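Dnab-like replicative helicase (Bacillus phage SPP1, PDB 3BH0) probably couples ATP hydrolysis to 5'-3' unwinding of duplex DNA during phage replication, this chain being the C-terminal ATPase domain of the replicative helicase. Local coordinates at residues 53-58 / 85-90; 73-78 / 261-266; 79-84 / 225-230; 120-125 / 139-144. All coordinates share one frame; numbering follows the deposited sequence.

From the N terminus, 53-58 enters helix 56-62 and contact 1 closes first, on the body of helix 81-93. Contacts 2 and 3 have already opened by then, at the end of strand 70-74 and in the loop and first turn of helix 81-93, so both cross contact 1. Contact 4 closes a short local loop between the end of helix 108-119 and helix 139-150, nested inside both longer closures. The chain then returns to the central sheet: strand 223-228 closes contact 3, itself nested within contact 2, which strand 259-265 closes last. Contacts 1 to 3 touch one another around strand 70-74 and helix 81-93, whereas contact 4 stands apart, about 24 Å centre to centre from contact 3.

Contact 1. Residues 53-58 / 85-90; sequences SGFTEL and ALKQAK
An ST turn at S53 and the N-cap residue F55 bring the start of helix 56-62 against K87 and Q88 of helix 81-93. The turn is identified by F55 N donating to S53 OG over 3.2 Å, with an N-H...O angle of 163°; S53 OG is also hydrogen-bonded to D59 in the following helix. The phenylalanine points at the neighbouring helix, its CG beside the backbone N and anti to the carbonyl carbon (chi1 -54°). This delivers the ring tip to two adjacent side chains: F55 CZ lies 3.3 Å from K87 CG, and F55 CE2 lies 3.5 Å from Q88 CG. Both aliphatic groups approach obliquely. In the RecA-like ATPase core, helix 81-93 follows the probable Walker A loop, so the turn before helix 56-62 packs on the helix that leads out of that loop. K87 touches with its stem alone, for the chain bends at chi2 and carries NZ away to a hydrogen bond with N304. Q88 is extended beyond CG and runs roughly perpendicular to F55, its amide plane 88° from the ring plane; S53 CB sits 3.7 Å from Q88 CD. On one face of the F55 ring, near the rim, S53 O stands 4.1 Å above the plane, and N91 hydrogen-bonds that oxygen. The ring also meets F84, at a small angle between planes.

Contact 2. Residues 73-78 / 261-266; sequences IAARPS and EFLYRD
I73 and A74 run parallel to E261 and F262 as neighbouring strands, the end-to-end directions of the two segments differing by 14°. The register is fixed by A74, which donates through N to E261 O at 3.1 Å and accepts through O from L263 N at 3.2 Å. I73 and E261 project from the same sheet face and lie side by side, the closest pair being I73 CG1 and E261 CG at 3.7 Å; the carboxylate continues along the isoleucine and reaches Y65 through OE1. On the opposite face A74 CB packs 3.8 Å from F262 CD1, while A74 O sits in plane at the edge of that ring. Past the bridges the strands separate, A75 CB keeping touch with L263 CB at 3.8 Å. A water joins them there, accepting from R76 N and donating to L263 O. Farther on, R265 recovers the distance: its chain, anti at chi1 and chi2, bends at chi3, and NH1 donates to S78 O over 2.7 Å. The approach is almost in line with the carbonyl (C=O...N angle 164°), but the N-H is less well aimed (132°). R265 NE meanwhile pairs with D267. A75 and S78 belong to the probable Walker A loop, so a guanidinium gripped at two points holds one of its carbonyls and would be expected to polarise it.

Contact 3. Residues 79-84 / 225-230; sequences MGKTAF and IALSQL
L227, near the end of strand 223-228, supplies the apolar part of the contact with K81 of helix 81-93. Its CG is anti to the carbonyl carbon (chi1 -88°), and the branch this sends toward the helix places L227 CD2 3.7 Å from K81 CG. The same methyl stands 4.1 Å from K81 O and 4.4 Å from T82 CA, so it rests against the backbone of the first helical turn as well as the lysine stem. The two side chains run antiparallel, each passing the other's stem, the leucine reaching to the helix while the lysine reaches out over the end of the strand. At S228 the side chain points away and the carbonyl does the touching: K81 CD is 3.8 Å from S228 O. The ammonium group, K81 NZ, lies 3.7 Å from S228 O and makes no hydrogen bond to it; its partner is instead A75 O. S228 OG donates to a lone pair of Q229 O at 2.9 Å, and is hydrogen-bonded to Q191 too. Q229 comes next, its CA 4.0 Å from K81 NZ, and its backbone N is held by Q191. On the helix side, G80 is the N-cap, and F84 N closes the first turn on G80 O at 2.7 Å. The strand-loop-helix running through A75, G80, K81 and T82 fits a P-loop (Walker A motif), here seated over the tip of a neighbouring parallel strand, as expected of the nucleotide site in RecA-like ATPases.

Contact 4. Residues 120-125 / 139-144; sequences GSINAQ and WGKLSM
K141 and I122 point contrary ways, the lysine stretching from helix 139-150 over the turn at G120 and S121, the isoleucine pushing back toward the helix. Beyond CG the lysine chain is extended, and it runs alongside the G120 carbonyl: K141 CD lies 3.3 Å from G120 O, which touches the methylenes without a hydrogen bond. The tip goes one residue further, where K141 NZ donates to S121 O at 3.2 Å. That donor stands above the carbonyl plane, 36° out of it, rather than on a lone pair, an approach consistent with a modest bond. I122 meets the base of the lysine, I122 CG1 being 4.1 Å from K141 CB. Its CG1 is anti to the carbonyl carbon (chi1 -43°), and the continuing chain carries CD1 to the next residue of the helix, with I122 CD1 3.7 Å from L142 N and 4.0 Å from L142 CB. R131, in the intervening helix 131-134, packs on both I122 and L142. On the next turn of helix 139-150, M144 bends at chi2 and chi3 and brings its terminal methyl alongside the glycine, with M144 CE 3.9 Å from G120 CA. G120 lets the backbones approach to 5.1 Å between the CA atoms of G120 and K141, because a CB would come against K141 O. S121, with positive phi (46°) and two bonds returning to the last turn, completes a Schellman motif; N123 soon N-caps helix 124-128 through a weak bond. The result is a Schellman C-cap followed directly by an N-cap, a short helix-to-helix connection packed on helix 139-150.

Contact 1. Residues 53-58 / 85-90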
loop_
_atom_site.group_PDB
_atom_site.type_symbol
_atom_site.label_atom_id
_atom_site.label_comp_id
_atom_site.label_asym_id
_atom_site.label_seq_id
_atom_site.Cartn_x
_atom_site.Cartn_y
_atom_site.Cartn_z
ATOM N N SER A 53 -8.131 -3.189 -2.797
ATOM C CA SER A 53 -6.817 -2.965 -3.405
ATOM C C SER A 53 -6.973 -2.761 -4.911
ATOM O O SER A 53 -6.190 -2.043 -5.524
ATOM C CB SER A 53 -5.940 -4.178 -3.173
ATOM O OG SER A 53 -6.535 -5.318 -3.757
ATOM N N GLY A 54 -7.996 -3.400 -5.489
ATOM C CA GLY A 54 -8.283 -3.336 -6.916
ATOM C C GLY A 54 -7.708 -4.543 -7.640
ATOM O O GLY A 54 -7.852 -4.690 -8.857
ATOM N N PHE A 55 -7.029 -5.395 -6.880
ATOM C CA PHE A 55 -6.532 -6.640 -7.400
ATOM C C PHE A 55 -7.516 -7.718 -6.986
ATOM O O PHE A 55 -7.543 -8.175 -5.833
ATOM C CB PHE A 55 -5.095 -6.910 -6.942
ATOM C CG PHE A 55 -4.143 -5.786 -7.263
ATOM C CD1 PHE A 55 -3.945 -5.376 -8.579
ATOM C CD2 PHE A 55 -3.460 -5.121 -6.256
ATOM C CE1 PHE A 55 -3.078 -4.321 -8.881
ATOM C CE2 PHE A 55 -2.582 -4.067 -6.558
ATOM C CZ PHE A 55 -2.401 -3.675 -7.866
ATOM N N THR A 56 -8.346 -8.088 -7.957
ATOM C CA THR A 56 -9.481 -8.989 -7.782
ATOM C C THR A 56 -9.216 -10.108 -6.763
ATOM O O THR A 56 -9.922 -10.221 -5.756
ATOM C CB THR A 56 -9.909 -9.569 -9.170
ATOM O OG1 THR A 56 -9.983 -8.498 -10.129
ATOM C CG2 THR A 56 -11.257 -10.285 -9.096
ATOM N N GLU A 57 -8.178 -10.901 -7.022
ATOM C CA GLU A 57 -7.940 -12.133 -6.282
ATOM C C GLU A 57 -7.409 -11.907 -4.885
ATOM O O GLU A 57 -7.453 -12.809 -4.067
ATOM C CB GLU A 57 -6.989 -13.059 -7.058
ATOM C CG GLU A 57 -7.604 -13.704 -8.293
ATOM C CD GLU A 57 -8.910 -14.440 -7.995
ATOM O OE1 GLU A 57 -8.964 -15.206 -6.996
ATOM O OE2 GLU A 57 -9.885 -14.241 -8.765
ATOM N N LEU A 58 -6.884 -10.717 -4.623
ATOM C CA LEU A 58 -6.417 -10.371 -3.289
ATOM C C LEU A 58 -7.609 -9.909 -2.448
ATOM O O LEU A 58 -7.717 -10.251 -1.270
ATOM C CB LEU A 58 -5.308 -9.302 -3.350
ATOM C CG LEU A 58 -4.960 -8.541 -2.058
ATOM C CD1 LEU A 58 -4.232 -9.447 -1.077
ATOM C CD2 LEU A 58 -4.156 -7.265 -2.335
ATOM N N ALA A 85 2.079 -0.098 -4.678
ATOM C CA ALA A 85 1.392 0.772 -3.733
ATOM C C ALA A 85 0.622 1.895 -4.445
ATOM O O ALA A 85 -0.553 2.136 -4.145
ATOM C CB ALA A 85 2.376 1.340 -2.718
ATOM N N LEU A 86 1.267 2.567 -5.397
ATOM C CA LEU A 86 0.585 3.651 -6.122
ATOM C C LEU A 86 -0.581 3.120 -6.933
ATOM O O LEU A 86 -1.614 3.770 -7.048
ATOM C CB LEU A 86 1.543 4.485 -6.989
ATOM C CG LEU A 86 2.548 5.368 -6.226
ATOM C CD1 LEU A 86 3.652 5.824 -7.126
ATOM C CD2 LEU A 86 1.917 6.571 -5.526
ATOM N N LYS A 87 -0.426 1.914 -7.462
ATOM C CA LYS A 87 -1.491 1.293 -8.232
ATOM C C LYS A 87 -2.713 1.198 -7.321
ATOM O O LYS A 87 -3.758 1.772 -7.616
ATOM C CB LYS A 87 -1.025 -0.056 -8.773
ATOM C CG LYS A 87 -2.045 -0.823 -9.578
ATOM C CD LYS A 87 -2.476 -0.080 -10.819
ATOM C CE LYS A 87 -3.645 -0.804 -11.470
ATOM N NZ LYS A 87 -3.958 -0.175 -12.781
ATOM N N GLN A 88 -2.538 0.521 -6.188
ATOM C CA GLN A 88 -3.524 0.465 -5.109
ATOM C C GLN A 88 -4.102 1.819 -4.732
ATOM O O GLN A 88 -5.320 1.965 -4.662
ATOM C CB GLN A 88 -2.941 -0.203 -3.861
ATOM C CG GLN A 88 -2.680 -1.676 -4.032
ATOM C CD GLN A 88 -2.741 -2.458 -2.736
ATOM O OE1 GLN A 88 -1.962 -3.390 -2.530
ATOM N NE2 GLN A 88 -3.662 -2.094 -1.855
ATOM N N ALA A 89 -3.242 2.805 -4.497
ATOM C CA ALA A 89 -3.711 4.132 -4.109
ATOM C C ALA A 89 -4.762 4.660 -5.080
ATOM O O ALA A 89 -5.782 5.209 -4.666
ATOM C CB ALA A 89 -2.551 5.108 -3.996
ATOM N N LYS A 90 -4.522 4.475 -6.373
ATOM C CA LYS A 90 -5.406 5.024 -7.385
ATOM C C LYS A 90 -6.681 4.207 -7.489
ATOM O O LYS A 90 -7.752 4.771 -7.695
ATOM C CB LYS A 90 -4.687 5.118 -8.731
ATOM C CG LYS A 90 -5.242 6.209 -9.667
ATOM C CD LYS A 90 -6.069 5.590 -10.769
ATOM C CE LYS A 90 -6.760 6.641 -11.622
ATOM N NZ LYS A 90 -7.368 5.944 -12.815
#

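Contact 2. Residues 73-78 / 261-266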
loop_
_atom_site.group_PDB
_atom_site.type_symbol
_atom_site.label_atom_id
_atom_site.label_comp_id
_atom_site.label_asym_id
_atom_site.label_seq_id
_atom_site.Cartn_x
_atom_site.Cartn_y
_atom_site.Cartn_z
ATOM N N ILE A 73 3.242 -3.835 3.243
ATOM C CA ILE A 73 3.708 -4.241 1.925
ATOM C C ILE A 73 5.219 -4.187 2.013
ATOM O O ILE A 73 5.817 -3.112 1.997
ATOM C CB ILE A 73 3.196 -3.313 0.782
ATOM C CG1 ILE A 73 1.665 -3.333 0.717
ATOM C CG2 ILE A 73 3.754 -3.771 -0.550
ATOM C CD1 ILE A 73 1.069 -2.274 -0.168
ATOM N N ALA A 74 5.812 -5.361 2.145
ATOM C CA ALA A 74 7.246 -5.483 2.245
ATOM C C ALA A 74 7.869 -6.215 1.040
ATOM O O ALA A 74 7.317 -7.168 0.497
ATOM C CB ALA A 74 7.625 -6.145 3.554
ATOM N N ALA A 75 9.020 -5.737 0.602
ATOM C CA ALA A 75 9.708 -6.359 -0.531
ATOM C C ALA A 75 11.128 -5.862 -0.580
ATOM O O ALA A 75 11.418 -4.759 -0.144
ATOM C CB ALA A 75 8.999 -6.037 -1.853
ATOM N N ARG A 76 11.997 -6.704 -1.125
ATOM C CA ARG A 76 13.335 -6.318 -1.528
ATOM C C ARG A 76 13.264 -5.253 -2.639
ATOM O O ARG A 76 12.192 -5.038 -3.224
ATOM C CB ARG A 76 14.105 -7.559 -1.971
ATOM C CG ARG A 76 14.375 -8.554 -0.850
ATOM C CD ARG A 76 15.421 -8.028 0.135
ATOM N NE ARG A 76 16.646 -7.634 -0.543
ATOM C CZ ARG A 76 17.431 -6.619 -0.181
ATOM N NH1 ARG A 76 17.148 -5.862 0.879
ATOM N NH2 ARG A 76 18.506 -6.343 -0.911
ATOM N N PRO A 77 14.385 -4.545 -2.903
ATOM C CA PRO A 77 14.377 -3.595 -4.021
ATOM C C PRO A 77 14.049 -4.253 -5.370
ATOM O O PRO A 77 14.399 -5.414 -5.602
ATOM C CB PRO A 77 15.815 -3.060 -4.039
ATOM C CG PRO A 77 16.337 -3.315 -2.675
ATOM C CD PRO A 77 15.677 -4.550 -2.197
ATOM N N SER A 78 13.370 -3.506 -6.235
ATOM C CA SER A 78 13.111 -3.914 -7.624
ATOM C C SER A 78 12.006 -4.943 -7.805
ATOM O O SER A 78 11.880 -5.513 -8.891
ATOM C CB SER A 78 14.388 -4.447 -8.297
ATOM O OG SER A 78 15.309 -3.409 -8.550
ATOM N N GLU A 261 1.674 -8.312 2.984
ATOM C CA GLU A 261 1.865 -8.758 1.626
ATOM C C GLU A 261 3.302 -8.534 1.157
ATOM O O GLU A 261 3.790 -7.414 1.125
ATOM C CB GLU A 261 0.809 -8.164 0.688
ATOM C CG GLU A 261 0.332 -6.796 1.053
ATOM C CD GLU A 261 -1.018 -6.448 0.454
ATOM O OE1 GLU A 261 -2.028 -6.896 1.004
ATOM O OE2 GLU A 261 -1.080 -5.690 -0.534
ATOM N N PHE A 262 3.987 -9.637 0.867
ATOM C CA PHE A 262 5.301 -9.614 0.249
ATOM C C PHE A 262 5.154 -9.585 -1.268
ATOM O O PHE A 262 4.208 -10.149 -1.820
ATOM C CB PHE A 262 6.107 -10.856 0.632
ATOM C CG PHE A 262 6.491 -10.933 2.087
ATOM C CD1 PHE A 262 6.989 -9.830 2.757
ATOM C CD2 PHE A 262 6.407 -12.140 2.765
ATOM C CE1 PHE A 262 7.368 -9.922 4.106
ATOM C CE2 PHE A 262 6.796 -12.252 4.105
ATOM C CZ PHE A 262 7.272 -11.139 4.776
ATOM N N LEU A 263 6.086 -8.907 -1.925
ATOM C CA LEU A 263 6.201 -8.931 -3.374
ATOM C C LEU A 263 7.475 -9.660 -3.774
ATOM O O LEU A 263 8.532 -9.479 -3.176
ATOM C CB LEU A 263 6.202 -7.517 -3.954
ATOM C CG LEU A 263 4.905 -6.741 -4.243
ATOM C CD1 LEU A 263 3.648 -7.265 -3.559
ATOM C CD2 LEU A 263 5.118 -5.312 -3.853
ATOM N N TYR A 264 7.361 -10.498 -4.790
ATOM C CA TYR A 264 8.487 -11.218 -5.335
ATOM C C TYR A 264 8.322 -11.241 -6.832
ATOM O O TYR A 264 7.260 -11.596 -7.340
ATOM C CB TYR A 264 8.503 -12.631 -4.770
ATOM C CG TYR A 264 9.570 -13.532 -5.327
ATOM C CD1 TYR A 264 10.887 -13.432 -4.891
ATOM C CD2 TYR A 264 9.259 -14.503 -6.271
ATOM C CE1 TYR A 264 11.867 -14.272 -5.390
ATOM C CE2 TYR A 264 10.227 -15.344 -6.780
ATOM C CZ TYR A 264 11.527 -15.227 -6.340
ATOM O OH TYR A 264 12.495 -16.064 -6.839
ATOM N N ARG A 265 9.376 -10.840 -7.532
ATOM C CA ARG A 265 9.381 -10.825 -8.988
ATOM C C ARG A 265 10.474 -11.795 -9.457
ATOM O O ARG A 265 11.652 -11.455 -9.454
ATOM C CB ARG A 265 9.625 -9.396 -9.453
ATOM C CG ARG A 265 9.404 -9.148 -10.921
ATOM C CD ARG A 265 9.695 -7.697 -11.249
ATOM N NE ARG A 265 10.572 -7.616 -12.410
ATOM C CZ ARG A 265 11.820 -7.153 -12.396
ATOM N NH1 ARG A 265 12.359 -6.682 -11.279
ATOM N NH2 ARG A 265 12.528 -7.153 -13.517
ATOM N N ASP A 266 10.079 -13.017 -9.818
ATOM C CA ASP A 266 11.039 -14.113 -10.068
ATOM C C ASP A 266 12.116 -13.783 -11.103
ATOM O O ASP A 266 13.261 -14.232 -10.969
ATOM C CB ASP A 266 10.324 -15.433 -10.439
ATOM C CG ASP A 266 11.262 -16.654 -10.399
ATOM O OD1 ASP A 266 11.116 -17.526 -9.515
ATOM O OD2 ASP A 266 12.163 -16.763 -11.241
HETATM O O HOH W 1 10.936 -9.319 -1.889
#

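Contact 3. Residues 79-84 / 225-230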
loop_
_atom_site.group_PDB
_atom_site.type_symbol
_atom_site.label_atom_id
_atom_site.label_comp_id
_atom_site.label_asym_id
_atom_site.label_seq_id
_atom_site.Cartn_x
_atom_site.Cartn_y
_atom_site.Cartn_z
ATOM N N MET A 79 11.229 -5.205 -6.759
ATOM C CA MET A 79 10.118 -6.148 -6.861
ATOM C C MET A 79 8.810 -5.483 -7.305
ATOM O O MET A 79 7.846 -6.175 -7.617
ATOM C CB MET A 79 9.913 -6.865 -5.537
ATOM C CG MET A 79 11.162 -7.557 -4.982
ATOM S SD MET A 79 11.788 -8.980 -5.937
ATOM C CE MET A 79 12.324 -9.992 -4.578
ATOM N N GLY A 80 8.775 -4.152 -7.333
ATOM C CA GLY A 80 7.592 -3.408 -7.781
ATOM C C GLY A 80 6.781 -2.678 -6.709
ATOM O O GLY A 80 5.688 -2.170 -6.987
ATOM N N LYS A 81 7.350 -2.609 -5.506
ATOM C CA LYS A 81 6.719 -2.097 -4.272
ATOM C C LYS A 81 6.032 -0.743 -4.403
ATOM O O LYS A 81 4.873 -0.603 -4.026
ATOM C CB LYS A 81 7.791 -2.039 -3.178
ATOM C CG LYS A 81 7.326 -1.712 -1.769
ATOM C CD LYS A 81 8.413 -2.096 -0.754
ATOM C CE LYS A 81 9.618 -1.167 -0.800
ATOM N NZ LYS A 81 10.849 -1.856 -0.316
ATOM N N THR A 82 6.757 0.243 -4.921
ATOM C CA THR A 82 6.217 1.600 -5.088
ATOM C C THR A 82 5.100 1.634 -6.131
ATOM O O THR A 82 4.000 2.126 -5.862
ATOM C CB THR A 82 7.329 2.633 -5.458
ATOM O OG1 THR A 82 8.341 2.628 -4.442
ATOM C CG2 THR A 82 6.748 4.050 -5.556
ATOM N N ALA A 83 5.405 1.102 -7.313
ATOM C CA ALA A 83 4.452 0.933 -8.399
ATOM C C ALA A 83 3.174 0.233 -7.926
ATOM O O ALA A 83 2.077 0.643 -8.272
ATOM C CB ALA A 83 5.106 0.148 -9.549
ATOM N N PHE A 84 3.346 -0.818 -7.123
ATOM C CA PHE A 84 2.248 -1.614 -6.570
ATOM C C PHE A 84 1.405 -0.824 -5.569
ATOM O O PHE A 84 0.162 -0.880 -5.605
ATOM C CB PHE A 84 2.828 -2.875 -5.922
ATOM C CG PHE A 84 1.820 -3.735 -5.230
ATOM C CD1 PHE A 84 1.024 -4.620 -5.950
ATOM C CD2 PHE A 84 1.699 -3.704 -3.857
ATOM C CE1 PHE A 84 0.103 -5.443 -5.299
ATOM C CE2 PHE A 84 0.782 -4.522 -3.202
ATOM C CZ PHE A 84 -0.015 -5.391 -3.932
ATOM N N ILE A 225 -1.559 1.528 5.596
ATOM C CA ILE A 225 -0.751 0.709 4.704
ATOM C C ILE A 225 0.698 1.216 4.733
ATOM O O ILE A 225 1.014 2.275 4.183
ATOM C CB ILE A 225 -1.295 0.678 3.250
ATOM C CG1 ILE A 225 -2.729 0.125 3.206
ATOM C CG2 ILE A 225 -0.427 -0.200 2.397
ATOM C CD1 ILE A 225 -3.413 0.262 1.864
ATOM N N ALA A 226 1.563 0.459 5.402
ATOM C CA ALA A 226 2.962 0.787 5.464
ATOM C C ALA A 226 3.804 -0.120 4.553
ATOM O O ALA A 226 3.741 -1.359 4.624
ATOM C CB ALA A 226 3.467 0.741 6.912
ATOM N N LEU A 227 4.571 0.529 3.680
ATOM C CA LEU A 227 5.630 -0.100 2.917
ATOM C C LEU A 227 6.820 -0.337 3.846
ATOM O O LEU A 227 7.102 0.471 4.729
ATOM C CB LEU A 227 6.035 0.782 1.721
ATOM C CG LEU A 227 5.269 0.599 0.411
ATOM C CD1 LEU A 227 3.784 0.824 0.610
ATOM C CD2 LEU A 227 5.791 1.514 -0.689
ATOM N N SER A 228 7.515 -1.448 3.621
ATOM C CA SER A 228 8.605 -1.863 4.473
ATOM C C SER A 228 9.685 -2.548 3.659
ATOM O O SER A 228 9.406 -3.329 2.742
ATOM C CB SER A 228 8.103 -2.809 5.567
ATOM O OG SER A 228 9.192 -3.419 6.237
ATOM N N GLN A 229 10.925 -2.260 4.014
ATOM C CA GLN A 229 12.063 -2.878 3.376
ATOM C C GLN A 229 12.212 -4.260 3.978
ATOM O O GLN A 229 11.481 -4.609 4.900
ATOM C CB GLN A 229 13.318 -2.014 3.581
ATOM C CG GLN A 229 13.918 -1.998 5.001
ATOM C CD GLN A 229 14.899 -0.811 5.219
ATOM O OE1 GLN A 229 15.343 -0.175 4.270
ATOM N NE2 GLN A 229 15.217 -0.523 6.468
ATOM N N LEU A 230 13.125 -5.058 3.434
ATOM C CA LEU A 230 13.419 -6.397 3.973
ATOM C C LEU A 230 14.914 -6.603 4.044
ATOM O O LEU A 230 15.674 -5.910 3.354
ATOM C CB LEU A 230 12.778 -7.512 3.130
ATOM C CG LEU A 230 11.283 -7.719 3.342
ATOM C CD1 LEU A 230 10.697 -8.530 2.219
ATOM C CD2 LEU A 230 11.011 -8.375 4.667
#

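Contact 4. Residues 120-125 / 139-144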
loop_
_atom_site.group_PDB
_atom_site.type_symbol
_atom_site.label_atom_id
_atom_site.label_comp_id
_atom_site.label_asym_id
_atom_site.label_seq_id
_atom_site.Cartn_x
_atom_site.Cartn_y
_atom_site.Cartn_z
ATOM N N GLY A 120 -2.447 7.085 -17.841
ATOM C CA GLY A 120 -2.583 7.346 -19.268
ATOM C C GLY A 120 -1.858 6.402 -20.209
ATOM O O GLY A 120 -1.875 6.622 -21.421
ATOM N N SER A 121 -1.241 5.348 -19.674
ATOM C CA SER A 121 -0.346 4.487 -20.458
ATOM C C SER A 121 0.637 5.297 -21.317
ATOM O O SER A 121 0.737 5.105 -22.537
ATOM C CB SER A 121 -1.127 3.478 -21.314
ATOM O OG SER A 121 -1.188 2.206 -20.691
ATOM N N ILE A 122 1.351 6.213 -20.670
ATOM C CA ILE A 122 2.414 6.959 -21.321
ATOM C C ILE A 122 3.762 6.364 -20.894
ATOM O O ILE A 122 3.867 5.758 -19.827
ATOM C CB ILE A 122 2.340 8.463 -20.992
ATOM C CG1 ILE A 122 0.887 8.955 -21.066
ATOM C CG2 ILE A 122 3.241 9.257 -21.938
ATOM C CD1 ILE A 122 0.693 10.424 -20.732
ATOM N N ASN A 123 4.778 6.514 -21.739
ATOM C CA ASN A 123 6.115 6.010 -21.447
ATOM C C ASN A 123 6.946 7.016 -20.633
ATOM O O ASN A 123 6.963 8.217 -20.940
ATOM C CB ASN A 123 6.826 5.627 -22.750
ATOM C CG ASN A 123 8.182 5.012 -22.515
ATOM O OD1 ASN A 123 9.210 5.672 -22.685
ATOM N ND2 ASN A 123 8.197 3.747 -22.102
ATOM N N ALA A 124 7.641 6.509 -19.613
ATOM C CA ALA A 124 8.326 7.338 -18.617
ATOM C C ALA A 124 9.501 8.153 -19.154
ATOM O O ALA A 124 9.751 9.253 -18.674
ATOM C CB ALA A 124 8.764 6.487 -17.431
ATOM N N GLN A 125 10.236 7.615 -20.126
ATOM C CA GLN A 125 11.370 8.348 -20.708
ATOM C C GLN A 125 10.904 9.449 -21.648
ATOM O O GLN A 125 11.467 10.550 -21.662
ATOM C CB GLN A 125 12.348 7.413 -21.422
ATOM C CG GLN A 125 13.251 6.610 -20.485
ATOM C CD GLN A 125 13.856 7.450 -19.370
ATOM O OE1 GLN A 125 14.622 8.387 -19.616
ATOM N NE2 GLN A 125 13.511 7.109 -18.131
ATOM N N TRP A 139 -0.728 13.581 -26.142
ATOM C CA TRP A 139 -1.173 14.741 -25.359
ATOM C C TRP A 139 -2.628 14.621 -24.911
ATOM O O TRP A 139 -3.040 15.255 -23.933
ATOM C CB TRP A 139 -0.949 16.040 -26.132
ATOM C CG TRP A 139 0.482 16.257 -26.475
ATOM C CD1 TRP A 139 1.138 15.785 -27.573
ATOM C CD2 TRP A 139 1.447 16.990 -25.712
ATOM N NE1 TRP A 139 2.451 16.180 -27.547
ATOM C CE2 TRP A 139 2.669 16.924 -26.416
ATOM C CE3 TRP A 139 1.401 17.697 -24.502
ATOM C CZ2 TRP A 139 3.839 17.539 -25.952
ATOM C CZ3 TRP A 139 2.563 18.309 -24.041
ATOM C CH2 TRP A 139 3.766 18.223 -24.768
ATOM N N GLY A 140 -3.396 13.818 -25.646
ATOM C CA GLY A 140 -4.772 13.491 -25.278
ATOM C C GLY A 140 -4.774 12.571 -24.075
ATOM O O GLY A 140 -5.585 12.734 -23.163
ATOM N N LYS A 141 -3.855 11.605 -24.087
ATOM C CA LYS A 141 -3.557 10.763 -22.927
ATOM C C LYS A 141 -3.170 11.597 -21.696
ATOM O O LYS A 141 -3.757 11.431 -20.628
ATOM C CB LYS A 141 -2.430 9.775 -23.253
ATOM C CG LYS A 141 -2.838 8.591 -24.099
ATOM C CD LYS A 141 -1.606 7.824 -24.526
ATOM C CE LYS A 141 -1.979 6.485 -25.121
ATOM N NZ LYS A 141 -0.772 5.614 -25.256
ATOM N N LEU A 142 -2.190 12.489 -21.860
ATOM C CA LEU A 142 -1.677 13.310 -20.762
ATOM C C LEU A 142 -2.752 14.156 -20.092
ATOM O O LEU A 142 -2.758 14.294 -18.866
ATOM C CB LEU A 142 -0.513 14.197 -21.231
ATOM C CG LEU A 142 -0.007 15.284 -20.267
ATOM C CD1 LEU A 142 1.495 15.256 -20.159
ATOM C CD2 LEU A 142 -0.492 16.685 -20.656
ATOM N N SER A 143 -3.644 14.728 -20.901
ATOM C CA SER A 143 -4.740 15.561 -20.407
ATOM C C SER A 143 -5.852 14.697 -19.805
ATOM O O SER A 143 -6.510 15.106 -18.847
ATOM C CB SER A 143 -5.282 16.444 -21.531
ATOM O OG SER A 143 -6.338 17.263 -21.065
ATOM N N MET A 144 -6.053 13.509 -20.381
ATOM C CA MET A 144 -6.935 12.483 -19.807
ATOM C C MET A 144 -6.395 12.056 -18.440
ATOM O O MET A 144 -7.132 12.044 -17.455
ATOM C CB MET A 144 -7.060 11.279 -20.761
ATOM C CG MET A 144 -7.952 10.117 -20.279
ATOM S SD MET A 144 -7.072 8.721 -19.506
ATOM C CE MET A 144 -6.111 8.071 -20.882
#